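Local coordinates for protein agmatine N-acetyltransferase (Drosophila melanogaster, PDB 7CIW) that transfers the acetyl group of acetyl-CoA to agmatine, and probably acylates arylalkylamines such as dopamine and serotonin as well, at residues 78-83 with 125-130. The protein carries 1 engineered substitution. Numbering follows the deposited sequence.
Sequences GPKDSH and CLHVHA. With G0R (N-(4-carbamimidamidobutyl)ethanamide), chain C.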
loop_
_atom_site.group_PDB
_atom_site.type_symbol
_atom_site.label_atom_id
_atom_site.label_comp_id
_atom_site.label_asym_id
_atom_site.label_seq_id
_atom_site.Cartn_x
_atom_site.Cartn_y
_atom_site.Cartn_z
ATOM N N GLY A 78 -4.613 2.702 -6.135
ATOM C CA GLY A 78 -4.844 3.693 -7.160
ATOM C C GLY A 78 -4.041 3.435 -8.416
ATOM O O GLY A 78 -3.102 2.635 -8.426
ATOM N N PRO A 79 -4.388 4.128 -9.497
ATOM C CA PRO A 79 -3.747 3.879 -10.791
ATOM C C PRO A 79 -2.373 4.511 -10.912
ATOM O O PRO A 79 -2.057 5.517 -10.268
ATOM C CB PRO A 79 -4.718 4.536 -11.778
ATOM C CG PRO A 79 -5.207 5.733 -10.996
ATOM C CD PRO A 79 -5.360 5.237 -9.571
ATOM N N LYS A 80 -1.555 3.915 -11.781
ATOM C CA LYS A 80 -0.309 4.549 -12.190
ATOM C C LYS A 80 -0.010 4.172 -13.633
ATOM O O LYS A 80 -0.497 3.161 -14.150
ATOM C CB LYS A 80 0.859 4.168 -11.265
ATOM C CG LYS A 80 1.304 2.727 -11.343
ATOM C CD LYS A 80 2.394 2.456 -10.286
ATOM C CE LYS A 80 2.971 1.055 -10.444
ATOM N NZ LYS A 80 3.973 0.757 -9.371
ATOM N N ASP A 81 0.784 5.019 -14.288
ATOM C CA ASP A 81 1.188 4.776 -15.665
ATOM C C ASP A 81 2.705 4.864 -15.788
ATOM O O ASP A 81 3.419 4.907 -14.775
ATOM C CB ASP A 81 0.483 5.763 -16.611
ATOM C CG ASP A 81 0.891 7.222 -16.369
ATOM O OD1 ASP A 81 1.807 7.476 -15.561
ATOM O OD2 ASP A 81 0.285 8.120 -17.001
ATOM N N SER A 82 3.210 4.905 -17.022
ATOM C CA SER A 82 4.655 4.883 -17.235
ATOM C C SER A 82 5.346 6.168 -16.792
ATOM O O SER A 82 6.582 6.201 -16.756
ATOM C CB SER A 82 4.960 4.618 -18.704
ATOM O OG SER A 82 4.496 5.684 -19.506
ATOM N N HIS A 83 4.592 7.213 -16.467
ATOM C CA HIS A 83 5.150 8.443 -15.926
ATOM C C HIS A 83 5.352 8.383 -14.417
ATOM O O HIS A 83 5.992 9.274 -13.855
ATOM C CB HIS A 83 4.239 9.628 -16.292
ATOM C CG HIS A 83 4.843 10.969 -16.021
ATOM N ND1 HIS A 83 4.376 11.808 -15.033
ATOM C CD2 HIS A 83 5.875 11.618 -16.612
ATOM C CE1 HIS A 83 5.098 12.914 -15.024
ATOM N NE2 HIS A 83 6.015 12.825 -15.970
ATOM N N CYS A 125 -1.174 0.311 -14.386
ATOM C CA CYS A 125 -1.170 -0.691 -13.334
ATOM C C CYS A 125 -2.024 -0.168 -12.187
ATOM O O CYS A 125 -2.083 1.038 -11.952
ATOM C CB CYS A 125 0.274 -0.991 -12.883
ATOM S SG CYS A 125 0.477 -2.294 -11.633
ATOM N N LEU A 126 -2.715 -1.073 -11.502
ATOM C CA LEU A 126 -3.397 -0.712 -10.263
ATOM C C LEU A 126 -2.462 -1.023 -9.103
ATOM O O LEU A 126 -2.139 -2.186 -8.857
ATOM C CB LEU A 126 -4.718 -1.467 -10.123
ATOM C CG LEU A 126 -5.623 -1.071 -8.962
ATOM C CD1 LEU A 126 -5.874 0.424 -8.937
ATOM C CD2 LEU A 126 -6.950 -1.805 -9.088
ATOM N N HIS A 127 -2.028 0.010 -8.394
ATOM C CA HIS A 127 -1.050 -0.153 -7.329
ATOM C C HIS A 127 -1.720 -0.114 -5.963
ATOM O O HIS A 127 -2.487 0.808 -5.672
ATOM C CB HIS A 127 0.004 0.948 -7.422
ATOM C CG HIS A 127 1.148 0.761 -6.482
ATOM N ND1 HIS A 127 2.190 -0.100 -6.744
ATOM C CD2 HIS A 127 1.399 1.298 -5.261
ATOM C CE1 HIS A 127 3.045 -0.073 -5.736
ATOM N NE2 HIS A 127 2.587 0.761 -4.821
ATOM N N VAL A 128 -1.401 -1.087 -5.114
ATOM C CA VAL A 128 -1.937 -1.132 -3.753
ATOM C C VAL A 128 -1.016 -0.320 -2.846
ATOM O O VAL A 128 0.133 -0.705 -2.605
ATOM C CB VAL A 128 -2.087 -2.571 -3.254
ATOM C CG1 VAL A 128 -2.526 -2.592 -1.790
ATOM C CG2 VAL A 128 -3.079 -3.318 -4.142
ATOM N N HIS A 129 -1.521 0.823 -2.356
ATOM C CA HIS A 129 -0.752 1.742 -1.526
ATOM C C HIS A 129 -0.798 1.415 -0.039
ATOM O O HIS A 129 0.122 1.803 0.689
ATOM C CB HIS A 129 -1.248 3.183 -1.735
ATOM C CG HIS A 129 -0.969 3.715 -3.104
ATOM N ND1 HIS A 129 0.307 3.993 -3.543
ATOM C CD2 HIS A 129 -1.796 4.001 -4.139
ATOM C CE1 HIS A 129 0.252 4.441 -4.785
ATOM N NE2 HIS A 129 -1.010 4.440 -5.176
ATOM N N ALA A 130 -1.834 0.729 0.433
ATOM C CA ALA A 130 -1.910 0.414 1.857
ATOM C C ALA A 130 -2.827 -0.778 2.068
ATOM O O ALA A 130 -3.832 -0.916 1.374
ATOM C CB ALA A 130 -2.423 1.619 2.652
HETATM C C10 G0R C . 2.746 5.343 3.697
HETATM N N12 G0R C . 3.351 5.536 5.010
HETATM C C1 G0R C . 0.464 -2.313 0.811
HETATM C C2 G0R C . 1.262 -1.424 1.762
HETATM C C5 G0R C . 3.355 -0.080 2.217
HETATM C C6 G0R C . 3.297 1.380 1.762
HETATM C C7 G0R C . 4.279 2.277 2.524
HETATM C C8 G0R C . 3.664 3.177 3.604
HETATM N N4 G0R C . 2.560 -0.931 1.347
HETATM N N9 G0R C . 2.894 4.272 3.058
HETATM N N11 G0R C . 1.954 6.394 3.108
HETATM O O3 G0R C . 0.816 -1.131 2.821
HETATM O O HOH W 1 -1.104 5.669 -7.689
#
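Lys80 and Cys125 pair through two backbone hydrogen bonds, Lys80 N to Cys125 O and Cys125 N to Lys80 O. Gly78 and His127 do the same, with Gly78 O accepting from His127 N at 2.8 Å. Between these pairs, Pro79 and Leu126 form a non-hydrogen-bonded pair. Here Pro79 CA lies 3.5 Å from Cys125 O in a CH···O contact. Leu126 CD1 packs against the Gly78 carbonyl, 3.6 Å from Gly78 C. On the other face, the Lys80 chain, extended beyond CG, runs past His127, with CD 4.0 Å from His127 CB and NZ 3.3 Å from His127 ND1. Strands 70-80 and 125-133 are antiparallel neighbours in the central sheet of the GNAT fold. A classic beta bulge follows, where His129 and Ala130 both face Val76. Just there the strand meets the product, acetylagmatine, with Ala130 CA 3.3 Å from G0R O3. His127 CD2 sits over one face of the His129 ring, toward the rim. A water lies in the plane of the His129 ring, at its edge, and bridges NE2 to Pro79 O. Further out, Glu111 forms a salt bridge with Lys80 NZ, and Ser163 OG is hydrogen-bonded to His127 ND1. A methionine in place of Lys80 would probably leave the Glu111 carboxylate without its charged mate. Asp81 OD1 caps the turn before helix 84-95, accepting from His83 N from above the carboxylate plane.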